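Local coordinates for protein CG11900 (Drosophila melanogaster, PDB 3NQW) that hydrolyses the signalling nucleotide ppGpp to GDP and diphosphate as a manganese-dependent HD-family enzyme and takes part in starvation responses, at the interface of chains A and B. Residues are numbered along the deposited sequence; one frame, centred on the assembly and turned at random. Chains: chain A/B, CG11900.

The interface of chains A and B. Residues chain A 17, 21, 24, 30-32, 34; chain B 21, 24, 30-32, 35.
At this two-fold contact between two copies of the protein, A:Thr31 and A:Pro32 and their twins run extended (psi 146° at A:Thr31), after A:Glu30, whose phi is positive (60°) as in B:Glu30, and lead into the helix that begins near residue 34. The site is a worked example of how like charges may be brought together across a two-fold contact when each is held by its own chain. A:Arg24 and B:Arg24 meet tip to tip across it, NE to NE 3.6 Å, their guanidinium planes perpendicular. In both, CG lies anti to the carbonyl carbon and the chain bends at chi2 (-87° in A:Arg24), turning the head back towards its own residue 21. There A:Arg24 NH1 gives a nearly straight hydrogen bond of 2.9 Å to A:Arg21 O, which lies in the guanidinium plane although the donor stands above the carbonyl plane. The bond helps to fix the rotation of the head. The carbonyl oxygen of B:Glu30 lies in plane at the guanidinium edge, 3.1 Å from A:Arg24 NH2, but the N-H points elsewhere and no hydrogen bond forms; its partial negative charge may still ease the repulsion. An alanine in place of A:Arg24 would probably leave A:Arg21 O without this donor and B:Pro32 without the guanidinium against its ring. The two proline rings slide past each other in opposite directions, A:Pro32 CB 3.4 Å from B:Pro32 CG. Flanking them, the methyl CG2 of B:Thr31 runs alongside the aliphatic stem of A:Arg21, 3.8 Å from CD, and its twin packs on B:Arg21. Further out, the B:Asn35 amide lies against the A:Ala17 carbonyl oxygen, OD1 and ND2 at nearly equal distance (ND2 to A:Ala17 O 3.5 Å), so no hydrogen bond is assigned. The patch thus joins the loops between helices 7-19 and 34-45 of both subunits in a possible dimer, its centre about 13 Å from the putative nucleophile A:Asp67.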
loop_
_atom_site.group_PDB
_atom_site.type_symbol
_atom_site.label_atom_id
_atom_site.label_comp_id
_atom_site.label_asym_id
_atom_site.label_seq_id
_atom_site.Cartn_x
_atom_site.Cartn_y
_atom_site.Cartn_z
ATOM N N ALA A 17 -4.251 -4.368 -1.388
ATOM C CA ALA A 17 -4.782 -3.076 -1.829
ATOM C C ALA A 17 -6.040 -3.144 -2.700
ATOM O O ALA A 17 -6.866 -2.223 -2.700
ATOM C CB ALA A 17 -3.692 -2.324 -2.588
ATOM N N ARG A 21 -9.852 -2.358 -1.445
ATOM C CA ARG A 21 -10.222 -1.130 -2.152
ATOM C C ARG A 21 -11.482 -0.374 -1.720
ATOM O O ARG A 21 -11.494 0.865 -1.717
ATOM C CB ARG A 21 -10.290 -1.386 -3.656
ATOM C CG ARG A 21 -11.451 -2.239 -4.121
ATOM C CD ARG A 21 -11.457 -2.308 -5.645
ATOM N NE ARG A 21 -12.475 -3.207 -6.198
ATOM C CZ ARG A 21 -12.617 -4.490 -5.871
ATOM N NH1 ARG A 21 -13.572 -5.215 -6.435
ATOM N NH2 ARG A 21 -11.814 -5.044 -4.975
ATOM N N ARG A 24 -13.115 0.805 4.385
ATOM C CA ARG A 24 -12.592 2.014 5.003
ATOM C C ARG A 24 -12.508 1.872 6.530
ATOM O O ARG A 24 -13.254 1.096 7.129
ATOM C CB ARG A 24 -13.485 3.197 4.628
ATOM C CG ARG A 24 -13.585 3.452 3.126
ATOM C CD ARG A 24 -12.469 4.352 2.629
ATOM N NE ARG A 24 -12.701 4.787 1.259
ATOM C CZ ARG A 24 -12.529 4.020 0.185
ATOM N NH1 ARG A 24 -12.116 2.770 0.320
ATOM N NH2 ARG A 24 -12.776 4.503 -1.030
ATOM N N GLU A 30 -12.709 8.671 7.534
ATOM C CA GLU A 30 -13.052 7.458 6.761
ATOM C C GLU A 30 -11.935 7.075 5.804
ATOM O O GLU A 30 -12.172 6.767 4.635
ATOM C CB GLU A 30 -14.322 7.649 5.948
ATOM C CG GLU A 30 -15.589 7.788 6.750
ATOM C CD GLU A 30 -16.765 8.132 5.858
ATOM O OE1 GLU A 30 -17.066 7.324 4.945
ATOM O OE2 GLU A 30 -17.376 9.215 6.055
ATOM N N THR A 31 -10.719 7.101 6.331
ATOM C CA THR A 31 -9.509 6.771 5.602
ATOM C C THR A 31 -9.545 5.318 5.116
ATOM O O THR A 31 -10.106 4.455 5.775
ATOM C CB THR A 31 -8.295 7.034 6.521
ATOM O OG1 THR A 31 -8.639 6.668 7.862
ATOM C CG2 THR A 31 -7.924 8.518 6.504
ATOM N N PRO A 32 -8.951 5.036 3.942
ATOM C CA PRO A 32 -8.930 3.678 3.378
ATOM C C PRO A 32 -8.371 2.578 4.294
ATOM O O PRO A 32 -7.415 2.806 5.018
ATOM C CB PRO A 32 -8.115 3.849 2.083
ATOM C CG PRO A 32 -7.295 5.093 2.314
ATOM C CD PRO A 32 -8.243 5.981 3.055
ATOM N N VAL A 34 -6.792 -0.038 3.444
ATOM C CA VAL A 34 -5.496 -0.503 2.959
ATOM C C VAL A 34 -4.383 0.108 3.807
ATOM O O VAL A 34 -3.330 -0.498 3.980
ATOM C CB VAL A 34 -5.265 -0.096 1.483
ATOM C CG1 VAL A 34 -3.969 -0.725 0.974
ATOM C CG2 VAL A 34 -6.469 -0.526 0.617
ATOM N N ARG B 21 -3.764 9.492 1.973
ATOM C CA ARG B 21 -4.950 9.021 2.654
ATOM C C ARG B 21 -6.285 9.657 2.267
ATOM O O ARG B 21 -7.317 8.986 2.327
ATOM C CB ARG B 21 -4.760 9.078 4.172
ATOM C CG ARG B 21 -5.189 10.361 4.854
ATOM C CD ARG B 21 -4.093 11.392 4.847
ATOM N NE ARG B 21 -4.247 12.302 5.977
ATOM C CZ ARG B 21 -3.349 13.215 6.334
ATOM N NH1 ARG B 21 -3.589 14.001 7.382
ATOM N NH2 ARG B 21 -2.217 13.339 5.652
ATOM N N ARG B 24 -8.379 10.169 -3.815
ATOM C CA ARG B 24 -9.003 8.997 -4.415
ATOM C C ARG B 24 -8.886 9.030 -5.939
ATOM O O ARG B 24 -8.736 10.097 -6.538
ATOM C CB ARG B 24 -10.484 8.932 -4.020
ATOM C CG ARG B 24 -10.752 8.922 -2.517
ATOM C CD ARG B 24 -10.749 7.523 -1.931
ATOM N NE ARG B 24 -11.178 7.528 -0.535
ATOM C CZ ARG B 24 -10.412 7.891 0.490
ATOM N NH1 ARG B 24 -9.160 8.280 0.287
ATOM N NH2 ARG B 24 -10.907 7.869 1.723
ATOM N N GLU B 30 -14.695 5.053 -6.757
ATOM C CA GLU B 30 -13.962 6.098 -6.005
ATOM C C GLU B 30 -12.930 5.436 -5.099
ATOM O O GLU B 30 -12.815 5.754 -3.911
ATOM C CB GLU B 30 -14.886 6.947 -5.137
ATOM C CG GLU B 30 -15.876 7.809 -5.887
ATOM C CD GLU B 30 -16.820 8.512 -4.930
ATOM O OE1 GLU B 30 -16.334 9.356 -4.142
ATOM O OE2 GLU B 30 -18.037 8.212 -4.956
ATOM N N THR B 31 -12.175 4.517 -5.696
ATOM C CA THR B 31 -11.142 3.751 -5.009
ATOM C C THR B 31 -9.973 4.630 -4.550
ATOM O O THR B 31 -9.630 5.606 -5.220
ATOM C CB THR B 31 -10.656 2.585 -5.923
ATOM O OG1 THR B 31 -10.501 3.066 -7.259
ATOM C CG2 THR B 31 -11.686 1.452 -5.941
ATOM N N PRO B 32 -9.363 4.307 -3.378
ATOM C CA PRO B 32 -8.237 5.087 -2.844
ATOM C C PRO B 32 -7.185 5.353 -3.905
ATOM O O PRO B 32 -6.957 4.514 -4.764
ATOM C CB PRO B 32 -7.709 4.196 -1.725
ATOM C CG PRO B 32 -8.940 3.504 -1.245
ATOM C CD PRO B 32 -9.613 3.126 -2.523
ATOM N N ASN B 35 -3.941 3.091 -4.231
ATOM C CA ASN B 35 -3.930 1.902 -5.070
ATOM C C ASN B 35 -3.095 2.181 -6.311
ATOM O O ASN B 35 -2.207 1.407 -6.679
ATOM C CB ASN B 35 -5.356 1.492 -5.439
ATOM C CG ASN B 35 -6.139 1.014 -4.239
ATOM O OD1 ASN B 35 -5.605 0.917 -3.134
ATOM N ND2 ASN B 35 -7.417 0.713 -4.445
#